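Local coordinates for protein Rho guanine nucleotide exchange factor 11 (Homo sapiens, PDB 5JHH) that probably activates Rho-family GTPases by catalysing exchange of bound GDP for GTP, through a RhoGEF (DH) domain followed by a PH domain, at residues K245-T250 with E278-L283; E29-E34 with P92-I97; R65-L70 with D161-E166; W262-S265 with T269-L272. One frame throughout, in Å; residues are numbered along the deposited sequence.

Interaction 1: residues K245-T250 with E278-L283; sequences KSLDLT and EDLLVL
The loop that precedes strand 254-263 of the PH domain lies against its beta-sheet, with L247 of the loop resting on L280 and V282 of strand 280-287. The isobutyl group of L247 runs trans to its own backbone N (chi1 176°), which brings the two methyls up to different residues of the strand. CD1 of L247 meets CD1 of L280 tip to tip at 4.3 Å, while L247 CD2 lies 4.5 Å from V282 CG1. A branched leucine suits this place because it spans two strand residues whose side chains share one face of the sheet; L281 and L283 alternate to the other face and pack on strand 269-277. L249 reaches the same patch more loosely, its CD2 being 4.9 Å from V282 CG1.

Polar bonds shape the loop around this apolar point. D248 OD1 accepts from T250 N at 2.8 Å in an Asx turn, the donor standing above the carboxylate plane and the bond bent to 139°. The side-chain amide of Q225, on helix 189-227, bonds to both L247 O and L249 N, so the helix grips the loop on both sides of D248. Just before L280, D279 forms a salt bridge with R252. Light, buried packing of a loop on one strand belongs to the beta-sandwich fold of the PH domain, at the end where the helix from the DH domain arrives.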
loop_
_atom_site.group_PDB
_atom_site.type_symbol
_atom_site.label_atom_id
_atom_site.label_comp_id
_atom_site.label_asym_id
_atom_site.label_seq_id
_atom_site.Cartn_x
_atom_site.Cartn_y
_atom_site.Cartn_z
ATOM N N LYS A 245 12.340 -31.148 14.995
ATOM C CA LYS A 245 13.155 -30.652 16.103
ATOM C C LYS A 245 14.226 -29.673 15.608
ATOM O O LYS A 245 14.656 -28.779 16.354
ATOM C CB LYS A 245 13.793 -31.820 16.879
ATOM C CG LYS A 245 14.694 -32.772 16.084
ATOM C CD LYS A 245 14.886 -34.086 16.851
ATOM C CE LYS A 245 15.746 -35.096 16.102
ATOM N NZ LYS A 245 17.203 -34.799 16.234
ATOM N N SER A 246 14.637 -29.839 14.351
ATOM C CA SER A 246 15.628 -28.966 13.747
ATOM C C SER A 246 14.996 -28.123 12.611
ATOM O O SER A 246 15.690 -27.657 11.692
ATOM C CB SER A 246 16.780 -29.815 13.209
ATOM O OG SER A 246 16.270 -30.704 12.232
ATOM N N LEU A 247 13.684 -27.912 12.697
ATOM C CA LEU A 247 12.974 -27.035 11.762
ATOM C C LEU A 247 13.680 -25.705 11.540
ATOM O O LEU A 247 13.871 -24.924 12.490
ATOM C CB LEU A 247 11.561 -26.731 12.273
ATOM C CG LEU A 247 10.799 -25.729 11.395
ATOM C CD1 LEU A 247 10.638 -26.261 9.979
ATOM C CD2 LEU A 247 9.453 -25.341 11.982
ATOM N N ASP A 248 14.017 -25.440 10.281
ATOM C CA ASP A 248 14.694 -24.211 9.915
ATOM C C ASP A 248 13.819 -23.318 9.042
ATOM O O ASP A 248 13.671 -23.567 7.852
ATOM C CB ASP A 248 15.980 -24.496 9.171
ATOM C CG ASP A 248 16.779 -23.243 8.946
ATOM O OD1 ASP A 248 16.212 -22.141 9.119
ATOM O OD2 ASP A 248 17.980 -23.350 8.641
ATOM N N LEU A 249 13.294 -22.243 9.618
ATOM C CA LEU A 249 12.386 -21.374 8.881
ATOM C C LEU A 249 13.047 -20.719 7.671
ATOM O O LEU A 249 12.393 -20.474 6.678
ATOM C CB LEU A 249 11.818 -20.301 9.800
ATOM C CG LEU A 249 11.110 -20.855 11.032
ATOM C CD1 LEU A 249 10.676 -19.714 11.933
ATOM C CD2 LEU A 249 9.930 -21.724 10.657
ATOM N N THR A 250 14.343 -20.474 7.764
ATOM C CA THR A 250 15.100 -19.789 6.748
ATOM C C THR A 250 15.038 -20.435 5.369
ATOM O O THR A 250 15.345 -19.777 4.391
ATOM C CB THR A 250 16.561 -19.669 7.207
ATOM O OG1 THR A 250 16.617 -18.667 8.224
ATOM C CG2 THR A 250 17.530 -19.288 6.067
ATOM N N GLU A 278 5.111 -22.711 2.571
ATOM C CA GLU A 278 4.723 -23.333 1.329
ATOM C C GLU A 278 4.236 -24.770 1.542
ATOM O O GLU A 278 3.270 -25.242 0.908
ATOM C CB GLU A 278 5.915 -23.368 0.412
ATOM C CG GLU A 278 6.095 -22.090 -0.350
ATOM C CD GLU A 278 7.166 -22.243 -1.415
ATOM O OE1 GLU A 278 8.184 -22.949 -1.133
ATOM O OE2 GLU A 278 6.976 -21.654 -2.514
ATOM N N ASP A 279 4.904 -25.453 2.454
ATOM C CA ASP A 279 4.698 -26.887 2.600
ATOM C C ASP A 279 4.116 -27.245 3.969
ATOM O O ASP A 279 3.574 -28.327 4.131
ATOM C CB ASP A 279 6.031 -27.591 2.365
ATOM C CG ASP A 279 7.166 -27.014 3.235
ATOM O OD1 ASP A 279 7.002 -25.990 3.943
ATOM O OD2 ASP A 279 8.254 -27.595 3.231
ATOM N N LEU A 280 4.218 -26.317 4.926
ATOM C CA LEU A 280 3.844 -26.542 6.327
ATOM C C LEU A 280 3.034 -25.393 6.893
ATOM O O LEU A 280 3.277 -24.251 6.555
ATOM C CB LEU A 280 5.090 -26.681 7.216
ATOM C CG LEU A 280 6.116 -27.705 6.729
ATOM C CD1 LEU A 280 7.402 -27.633 7.521
ATOM C CD2 LEU A 280 5.499 -29.097 6.770
ATOM N N LEU A 281 2.099 -25.723 7.780
ATOM C CA LEU A 281 1.505 -24.784 8.727
ATOM C C LEU A 281 2.166 -24.977 10.094
ATOM O O LEU A 281 2.201 -26.095 10.585
ATOM C CB LEU A 281 0.024 -25.066 8.866
ATOM C CG LEU A 281 -0.779 -24.092 9.731
ATOM C CD1 LEU A 281 -0.869 -22.760 9.006
ATOM C CD2 LEU A 281 -2.182 -24.635 10.043
ATOM N N VAL A 282 2.707 -23.917 10.702
ATOM C CA VAL A 282 3.449 -24.075 11.959
ATOM C C VAL A 282 2.809 -23.235 13.048
ATOM O O VAL A 282 2.512 -22.053 12.852
ATOM C CB VAL A 282 5.000 -23.874 11.855
ATOM C CG1 VAL A 282 5.509 -23.873 10.429
ATOM C CG2 VAL A 282 5.479 -22.648 12.580
ATOM N N LEU A 283 2.540 -23.893 14.177
ATOM C CA LEU A 283 1.816 -23.293 15.284
ATOM C C LEU A 283 2.791 -22.936 16.404
ATOM O O LEU A 283 3.519 -23.793 16.921
ATOM C CB LEU A 283 0.760 -24.253 15.801
ATOM C CG LEU A 283 -0.144 -24.874 14.742
ATOM C CD1 LEU A 283 -0.955 -26.015 15.330
ATOM C CD2 LEU A 283 -1.073 -23.831 14.157
#

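Interaction 2: residues E29-E34 with P92-I97; sequences ELFVTE and PIIKEI
F31 points its ring at I94 and I97 because its CG lies anti to the carbonyl carbon (chi1 -70°), sending the benzyl group out from helix 18-54 to the loop 92-97. I94 has its CG1 branch placed likewise, anti to its own carbonyl carbon (chi1 -71°), and the two side chains slide past each other in opposite directions. F31 CE2 comes within 4.1 Å of I94 CG1 and touches CD1 of the same residue. I97 comes from the opposite direction to F31, its CD1 methyl lying 3.8 Å from F31 CZ and 3.9 Å from F31 CE1. Both isoleucines meet the ring obliquely at its far end, where a long, flat aromatic suits the span between backbones whose F31 and I94 CA atoms are 10.9 Å apart.

Cutting F31 back to an alanine is likely to cost I94 and I97 the ring they pack on and to open a gap between helix and loop. M84 of helix 70-89 also packs on F31. Joined only through apolar side chains, the two segments depend on shape and burial, whereas the loop's polar backbone is served by other partners, such as R23 and Q24 at I94 O.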
loop_
_atom_site.group_PDB
_atom_site.type_symbol
_atom_site.label_atom_id
_atom_site.label_comp_id
_atom_site.label_asym_id
_atom_site.label_seq_id
_atom_site.Cartn_x
_atom_site.Cartn_y
_atom_site.Cartn_z
ATOM N N GLU A 29 0.198 16.242 -17.583
ATOM C CA GLU A 29 0.403 15.852 -16.197
ATOM C C GLU A 29 1.509 14.787 -16.069
ATOM O O GLU A 29 2.385 14.884 -15.217
ATOM C CB GLU A 29 -0.894 15.332 -15.560
ATOM C CG GLU A 29 -0.728 15.158 -14.060
ATOM C CD GLU A 29 -1.869 14.498 -13.334
ATOM O OE1 GLU A 29 -2.839 14.017 -13.970
ATOM O OE2 GLU A 29 -1.766 14.450 -12.086
ATOM N N LEU A 30 1.468 13.788 -16.933
ATOM C CA LEU A 30 2.498 12.793 -16.978
ATOM C C LEU A 30 3.860 13.417 -17.097
ATOM O O LEU A 30 4.743 13.140 -16.288
ATOM C CB LEU A 30 2.267 11.846 -18.134
ATOM C CG LEU A 30 3.423 10.910 -18.427
ATOM C CD1 LEU A 30 3.576 9.880 -17.314
ATOM C CD2 LEU A 30 3.179 10.202 -19.742
ATOM N N PHE A 31 4.034 14.285 -18.088
ATOM C CA PHE A 31 5.311 14.936 -18.279
ATOM C C PHE A 31 5.727 15.755 -17.087
ATOM O O PHE A 31 6.864 15.665 -16.651
ATOM C CB PHE A 31 5.310 15.831 -19.516
ATOM C CG PHE A 31 5.271 15.084 -20.843
ATOM C CD1 PHE A 31 5.161 13.711 -20.905
ATOM C CD2 PHE A 31 5.276 15.788 -22.026
ATOM C CE1 PHE A 31 5.117 13.053 -22.119
ATOM C CE2 PHE A 31 5.242 15.143 -23.239
ATOM C CZ PHE A 31 5.169 13.777 -23.295
ATOM N N VAL A 32 4.830 16.566 -16.568
ATOM C CA VAL A 32 5.190 17.498 -15.516
ATOM C C VAL A 32 5.494 16.718 -14.246
ATOM O O VAL A 32 6.423 17.033 -13.538
ATOM C CB VAL A 32 4.080 18.536 -15.284
ATOM C CG1 VAL A 32 4.366 19.379 -14.052
ATOM C CG2 VAL A 32 3.996 19.455 -16.490
ATOM N N THR A 33 4.730 15.674 -13.970
ATOM C CA THR A 33 4.998 14.907 -12.767
ATOM C C THR A 33 6.220 13.965 -12.917
ATOM O O THR A 33 6.853 13.594 -11.932
ATOM C CB THR A 33 3.819 14.073 -12.390
ATOM O OG1 THR A 33 3.450 13.255 -13.523
ATOM C CG2 THR A 33 2.684 14.976 -11.943
ATOM N N GLU A 34 6.596 13.630 -14.134
ATOM C CA GLU A 34 7.876 12.952 -14.318
ATOM C C GLU A 34 9.052 13.857 -13.985
ATOM O O GLU A 34 9.964 13.472 -13.239
ATOM C CB GLU A 34 8.003 12.409 -15.700
ATOM C CG GLU A 34 9.192 11.509 -15.890
ATOM C CD GLU A 34 9.108 10.172 -15.135
ATOM O OE1 GLU A 34 8.017 9.705 -14.710
ATOM O OE2 GLU A 34 10.187 9.570 -14.988
ATOM N N PRO A 92 3.277 22.038 -29.139
ATOM C CA PRO A 92 2.630 21.861 -27.837
ATOM C C PRO A 92 1.482 20.871 -27.831
ATOM O O PRO A 92 0.957 20.520 -26.755
ATOM C CB PRO A 92 2.105 23.268 -27.511
ATOM C CG PRO A 92 1.944 23.932 -28.828
ATOM C CD PRO A 92 3.024 23.375 -29.703
ATOM N N ILE A 93 1.057 20.455 -29.013
ATOM C CA ILE A 93 0.052 19.433 -29.103
ATOM C C ILE A 93 0.775 18.138 -29.352
ATOM O O ILE A 93 1.321 17.911 -30.433
ATOM C CB ILE A 93 -0.901 19.666 -30.260
ATOM C CG1 ILE A 93 -1.524 21.050 -30.149
ATOM C CG2 ILE A 93 -1.975 18.577 -30.276
ATOM C CD1 ILE A 93 -2.481 21.355 -31.291
ATOM N N ILE A 94 0.788 17.274 -28.355
ATOM C CA ILE A 94 1.583 16.075 -28.487
ATOM C C ILE A 94 0.766 15.086 -29.316
ATOM O O ILE A 94 -0.436 14.928 -29.106
ATOM C CB ILE A 94 2.027 15.531 -27.099
ATOM C CG1 ILE A 94 3.096 16.451 -26.461
ATOM C CG2 ILE A 94 2.592 14.132 -27.243
ATOM C CD1 ILE A 94 2.559 17.450 -25.463
ATOM N N LYS A 95 1.413 14.448 -30.277
ATOM C CA LYS A 95 0.712 13.559 -31.183
ATOM C C LYS A 95 0.773 12.158 -30.625
ATOM O O LYS A 95 0.340 11.973 -29.507
ATOM C CB LYS A 95 1.268 13.679 -32.603
ATOM C CG LYS A 95 0.969 15.032 -33.253
ATOM C CD LYS A 95 -0.533 15.320 -33.315
ATOM C CE LYS A 95 -0.866 16.457 -34.281
ATOM N NZ LYS A 95 -0.265 17.762 -33.868
ATOM N N GLU A 96 1.311 11.181 -31.350
ATOM C CA GLU A 96 1.399 9.828 -30.807
ATOM C C GLU A 96 2.427 9.766 -29.669
ATOM O O GLU A 96 3.475 10.421 -29.694
ATOM C CB GLU A 96 1.734 8.740 -31.835
ATOM C CG GLU A 96 1.950 9.167 -33.274
ATOM C CD GLU A 96 0.638 9.463 -33.964
ATOM O OE1 GLU A 96 0.415 10.637 -34.329
ATOM O OE2 GLU A 96 -0.185 8.532 -34.091
ATOM N N ILE A 97 2.120 8.940 -28.682
ATOM C CA ILE A 97 2.938 8.867 -27.509
ATOM C C ILE A 97 3.265 7.440 -27.146
ATOM O O ILE A 97 4.102 7.212 -26.283
ATOM C CB ILE A 97 2.239 9.608 -26.365
ATOM C CG1 ILE A 97 3.278 10.303 -25.523
ATOM C CG2 ILE A 97 1.269 8.698 -25.596
ATOM C CD1 ILE A 97 2.670 11.073 -24.380
#

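Interaction 3: residues R65-L70 with D161-E166; sequences RLFPNL and DLIISE
F67 and I163 bring the backbones to 9.1 Å between CA atoms, F67 being the first residue to leave helical geometry after helix 60-66 and I163 sitting inside the type I beta turn from L162 to S165. Side chains from both segments cross the gap; I163 has its CG1 branch extended (chi1 -157°, chi2 179°), with CD1 at its end. That methyl lies 3.7 Å from L66 CD1 and 4.0 Å from F67 CE1, approaching the ring obliquely. It also comes within 3.9 Å of L66 O. Isoleucine suits the spot because one slim arm can reach two residues at once, while L66 offers a methyl and F67 the CE1 corner of its ring.

The turn that holds I163 out is fastened by L162 O, which accepts from S165 N at 3.0 Å and from S165 OG at 2.9 Å, the hydroxyl bond running nearly along the C=O axis. Serine thus doubles the grip just where helix 165-182 begins. Helix 124-137 adds A127 and I131 against L66 and L128 against I163, helix 107-121 brings F120 to I163, and Y49 of helix 18-54 meets the F67 ring at about 60°, placing the contact within the DH-domain helical bundle.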
loop_
_atom_site.group_PDB
_atom_site.type_symbol
_atom_site.label_atom_id
_atom_site.label_comp_id
_atom_site.label_asym_id
_atom_site.label_seq_id
_atom_site.Cartn_x
_atom_site.Cartn_y
_atom_site.Cartn_z
ATOM N N ARG A 65 22.839 -0.192 1.555
ATOM C CA ARG A 65 21.553 -0.850 1.707
ATOM C C ARG A 65 20.405 0.146 1.695
ATOM O O ARG A 65 19.294 -0.184 1.300
ATOM C CB ARG A 65 21.520 -1.803 2.923
ATOM C CG ARG A 65 22.267 -3.105 2.573
ATOM C CD ARG A 65 22.263 -4.169 3.660
ATOM N NE ARG A 65 22.925 -3.693 4.871
ATOM C CZ ARG A 65 24.130 -4.093 5.312
ATOM N NH1 ARG A 65 24.833 -5.009 4.658
ATOM N NH2 ARG A 65 24.634 -3.580 6.435
ATOM N N LEU A 66 20.674 1.366 2.126
ATOM C CA LEU A 66 19.661 2.402 2.156
ATOM C C LEU A 66 19.484 3.044 0.756
ATOM O O LEU A 66 18.401 3.332 0.367
ATOM C CB LEU A 66 20.058 3.449 3.170
ATOM C CG LEU A 66 19.221 4.716 3.148
ATOM C CD1 LEU A 66 17.817 4.410 3.574
ATOM C CD2 LEU A 66 19.830 5.743 4.092
ATOM N N PHE A 67 20.577 3.254 0.060
ATOM C CA PHE A 67 20.626 3.831 -1.267
ATOM C C PHE A 67 21.419 2.903 -2.201
ATOM O O PHE A 67 22.540 3.146 -2.516
ATOM C CB PHE A 67 21.289 5.190 -1.272
ATOM C CG PHE A 67 20.522 6.267 -0.627
ATOM C CD1 PHE A 67 19.426 6.791 -1.209
ATOM C CD2 PHE A 67 20.933 6.786 0.559
ATOM C CE1 PHE A 67 18.751 7.802 -0.630
ATOM C CE2 PHE A 67 20.254 7.789 1.158
ATOM C CZ PHE A 67 19.158 8.301 0.562
ATOM N N PRO A 68 20.718 1.769 -2.636
ATOM C CA PRO A 68 21.515 0.826 -3.428
ATOM C C PRO A 68 22.036 1.266 -4.772
ATOM O O PRO A 68 23.108 0.886 -5.127
ATOM C CB PRO A 68 20.567 -0.321 -3.665
ATOM C CG PRO A 68 19.667 -0.291 -2.555
ATOM C CD PRO A 68 19.336 1.110 -2.457
ATOM N N ASN A 69 21.254 2.011 -5.527
ATOM C CA ASN A 69 21.504 2.228 -6.919
ATOM C C ASN A 69 20.839 3.498 -7.375
ATOM O O ASN A 69 20.193 3.542 -8.374
ATOM C CB ASN A 69 20.950 1.047 -7.684
ATOM C CG ASN A 69 19.484 0.845 -7.426
ATOM O OD1 ASN A 69 18.942 1.394 -6.538
ATOM N ND2 ASN A 69 18.877 0.044 -8.199
ATOM N N LEU A 70 21.019 4.533 -6.598
ATOM C CA LEU A 70 20.380 5.795 -6.823
ATOM C C LEU A 70 20.767 6.464 -8.129
ATOM O O LEU A 70 19.921 6.947 -8.825
ATOM C CB LEU A 70 20.606 6.728 -5.642
ATOM C CG LEU A 70 19.862 8.049 -5.628
ATOM C CD1 LEU A 70 18.400 7.887 -5.820
ATOM C CD2 LEU A 70 20.106 8.863 -4.392
ATOM N N ASP A 161 9.730 10.096 4.123
ATOM C CA ASP A 161 8.592 10.521 3.354
ATOM C C ASP A 161 8.991 10.725 1.913
ATOM O O ASP A 161 8.113 10.809 1.072
ATOM C CB ASP A 161 7.944 11.852 3.886
ATOM C CG ASP A 161 7.680 11.856 5.406
ATOM O OD1 ASP A 161 7.160 10.830 5.977
ATOM O OD2 ASP A 161 7.983 12.931 6.045
ATOM N N LEU A 162 10.279 10.889 1.610
ATOM C CA LEU A 162 10.727 11.193 0.235
ATOM C C LEU A 162 11.240 9.949 -0.500
ATOM O O LEU A 162 11.112 9.797 -1.721
ATOM C CB LEU A 162 11.869 12.206 0.307
ATOM C CG LEU A 162 11.513 13.577 0.885
ATOM C CD1 LEU A 162 12.710 14.372 1.355
ATOM C CD2 LEU A 162 10.736 14.400 -0.151
ATOM N N ILE A 163 11.844 9.040 0.253
ATOM C CA ILE A 163 12.556 7.909 -0.347
ATOM C C ILE A 163 11.594 6.853 -0.939
ATOM O O ILE A 163 11.965 6.037 -1.776
ATOM C CB ILE A 163 13.486 7.288 0.682
ATOM C CG1 ILE A 163 14.610 6.533 0.014
ATOM C CG2 ILE A 163 12.737 6.386 1.601
ATOM C CD1 ILE A 163 15.578 5.902 0.983
ATOM N N ILE A 164 10.362 6.900 -0.480
ATOM C CA ILE A 164 9.308 6.070 -0.993
ATOM C C ILE A 164 8.726 6.581 -2.313
ATOM O O ILE A 164 7.899 5.926 -2.930
ATOM C CB ILE A 164 8.200 5.935 0.058
ATOM C CG1 ILE A 164 7.327 4.760 -0.279
ATOM C CG2 ILE A 164 7.350 7.197 0.139
ATOM C CD1 ILE A 164 6.260 4.505 0.712
ATOM N N SER A 165 9.214 7.709 -2.793
ATOM C CA SER A 165 8.628 8.319 -3.966
ATOM C C SER A 165 8.771 7.422 -5.181
ATOM O O SER A 165 7.941 7.481 -6.055
ATOM C CB SER A 165 9.276 9.673 -4.247
ATOM O OG SER A 165 10.645 9.377 -4.504
ATOM N N GLU A 166 9.799 6.592 -5.273
ATOM C CA GLU A 166 9.888 5.774 -6.435
ATOM C C GLU A 166 8.747 4.738 -6.499
ATOM O O GLU A 166 8.087 4.579 -7.527
ATOM C CB GLU A 166 11.204 5.029 -6.468
ATOM C CG GLU A 166 11.360 4.217 -7.761
ATOM C CD GLU A 166 11.644 5.071 -8.968
ATOM O OE1 GLU A 166 12.045 6.224 -8.755
ATOM O OE2 GLU A 166 11.499 4.586 -10.123
#

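Interaction 4: residues W262-S265 with T269-L272; sequences WRIS and TLDL
W262 and L270 pair across the beta hairpin of strands 254-263 and 269-277. W262 CB lies nearest L270 O, at 3.5 Å, and stands 4.2 Å from L270 CB and 3.7 Å from L272 CD1. With CG trans to the backbone N (chi1 -166°), the indole extends over the apolar side of the sheet, where L272 crosses it obliquely. The same L272 methyl touches CG and CD2 in passing and then reaches CE3, again at 3.7 Å. One indole face receives I264 CD1, 3.8 Å above the plane and offset toward the rim. The rings of F310 and Y345 and the side chains of L283 and L347 also pack around the indole; a large flat residue can meet so many partners.

Below the ring the strands are joined as an antiparallel hydrogen-bonded pair, W262 N donating to L270 O at 2.8 Å and L270 N to W262 O at 3.0 Å. W262 O also receives a CA-H...O contact from T269 CA, at 3.3 Å. On the other face R263 turns its guanidinium to D327 and E346 in salt bridges. The hairpin thus separates its chemistry by face: apolar burial around the indole, charge pairing around the arginine.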
loop_
_atom_site.group_PDB
_atom_site.type_symbol
_atom_site.label_atom_id
_atom_site.label_comp_id
_atom_site.label_asym_id
_atom_site.label_seq_id
_atom_site.Cartn_x
_atom_site.Cartn_y
_atom_site.Cartn_z
ATOM N N TRP A 262 -6.456 -21.341 19.081
ATOM C CA TRP A 262 -6.683 -22.785 18.982
ATOM C C TRP A 262 -7.647 -23.359 20.042
ATOM O O TRP A 262 -7.313 -23.437 21.221
ATOM C CB TRP A 262 -5.340 -23.461 19.172
ATOM C CG TRP A 262 -5.267 -24.873 18.812
ATOM C CD1 TRP A 262 -6.273 -25.686 18.349
ATOM C CD2 TRP A 262 -4.094 -25.676 18.907
ATOM N NE1 TRP A 262 -5.768 -26.957 18.146
ATOM C CE2 TRP A 262 -4.436 -26.969 18.498
ATOM C CE3 TRP A 262 -2.787 -25.425 19.331
ATOM C CZ2 TRP A 262 -3.498 -27.993 18.434
ATOM C CZ3 TRP A 262 -1.855 -26.446 19.282
ATOM C CH2 TRP A 262 -2.210 -27.710 18.834
ATOM N N ARG A 263 -8.817 -23.805 19.590
ATOM C CA ARG A 263 -9.806 -24.512 20.425
ATOM C C ARG A 263 -9.407 -25.987 20.541
ATOM O O ARG A 263 -9.810 -26.827 19.727
ATOM C CB ARG A 263 -11.199 -24.402 19.795
ATOM C CG ARG A 263 -12.239 -23.733 20.648
ATOM C CD ARG A 263 -12.639 -22.363 20.127
ATOM N NE ARG A 263 -13.543 -22.433 18.986
ATOM C CZ ARG A 263 -14.391 -21.467 18.622
ATOM N NH1 ARG A 263 -14.473 -20.348 19.313
ATOM N NH2 ARG A 263 -15.151 -21.609 17.533
ATOM N N ILE A 264 -8.599 -26.275 21.551
ATOM C CA ILE A 264 -7.903 -27.546 21.691
ATOM C C ILE A 264 -8.813 -28.616 22.361
ATOM O O ILE A 264 -8.760 -29.800 22.034
ATOM C CB ILE A 264 -6.582 -27.303 22.470
ATOM C CG1 ILE A 264 -5.493 -28.285 22.054
ATOM C CG2 ILE A 264 -6.804 -27.320 23.981
ATOM C CD1 ILE A 264 -4.106 -27.768 22.353
ATOM N N SER A 265 -9.648 -28.173 23.290
ATOM C CA SER A 265 -10.668 -29.000 23.913
ATOM C C SER A 265 -11.889 -28.113 23.932
ATOM O O SER A 265 -11.883 -27.057 23.291
ATOM C CB SER A 265 -10.277 -29.355 25.348
ATOM O OG SER A 265 -10.732 -28.353 26.257
ATOM N N THR A 269 -8.472 -23.061 25.456
ATOM C CA THR A 269 -7.993 -22.420 24.260
ATOM C C THR A 269 -6.530 -22.080 24.434
ATOM O O THR A 269 -6.028 -21.987 25.549
ATOM C CB THR A 269 -8.770 -21.136 23.974
ATOM O OG1 THR A 269 -8.643 -20.254 25.096
ATOM C CG2 THR A 269 -10.239 -21.447 23.710
ATOM N N LEU A 270 -5.844 -21.929 23.317
ATOM C CA LEU A 270 -4.433 -21.625 23.316
ATOM C C LEU A 270 -4.247 -20.511 22.268
ATOM O O LEU A 270 -4.807 -20.582 21.159
ATOM C CB LEU A 270 -3.672 -22.907 22.995
ATOM C CG LEU A 270 -2.140 -22.961 22.958
ATOM C CD1 LEU A 270 -1.484 -21.822 23.734
ATOM C CD2 LEU A 270 -1.667 -24.321 23.466
ATOM N N ASP A 271 -3.583 -19.424 22.654
ATOM C CA ASP A 271 -3.429 -18.287 21.751
ATOM C C ASP A 271 -2.133 -18.472 20.994
ATOM O O ASP A 271 -1.080 -18.616 21.588
ATOM C CB ASP A 271 -3.433 -16.948 22.495
ATOM C CG ASP A 271 -4.827 -16.328 22.605
ATOM O OD1 ASP A 271 -5.815 -16.860 22.022
ATOM O OD2 ASP A 271 -4.924 -15.284 23.287
ATOM N N LEU A 272 -2.228 -18.494 19.672
ATOM C CA LEU A 272 -1.106 -18.850 18.849
ATOM C C LEU A 272 -0.680 -17.716 17.932
ATOM O O LEU A 272 -1.493 -16.886 17.510
ATOM C CB LEU A 272 -1.479 -20.025 17.959
ATOM C CG LEU A 272 -1.666 -21.411 18.548
ATOM C CD1 LEU A 272 -2.316 -22.286 17.479
ATOM C CD2 LEU A 272 -0.338 -21.995 18.992
#

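From the N terminus, interaction 2 opens on helix 18-54 and interaction 3 opens at the end of helix 60-66, before residues 92-97 close the first loop; residues 161-166 close the second much later. The two loops therefore cross along the chain, both tying helices of the DH domain together, although the contacts remain about 7 Å apart at their nearest atoms. Helix 189-227 then leads to the PH domain, touching residues of both interaction 2 and interaction 1. Interaction 1 opens at 245-250 and closes at 278-283, with the short hairpin loop of interaction 4 nested inside. These two meet in the sheet, where L283 CD2 packs 3.9 Å from L272 CD1.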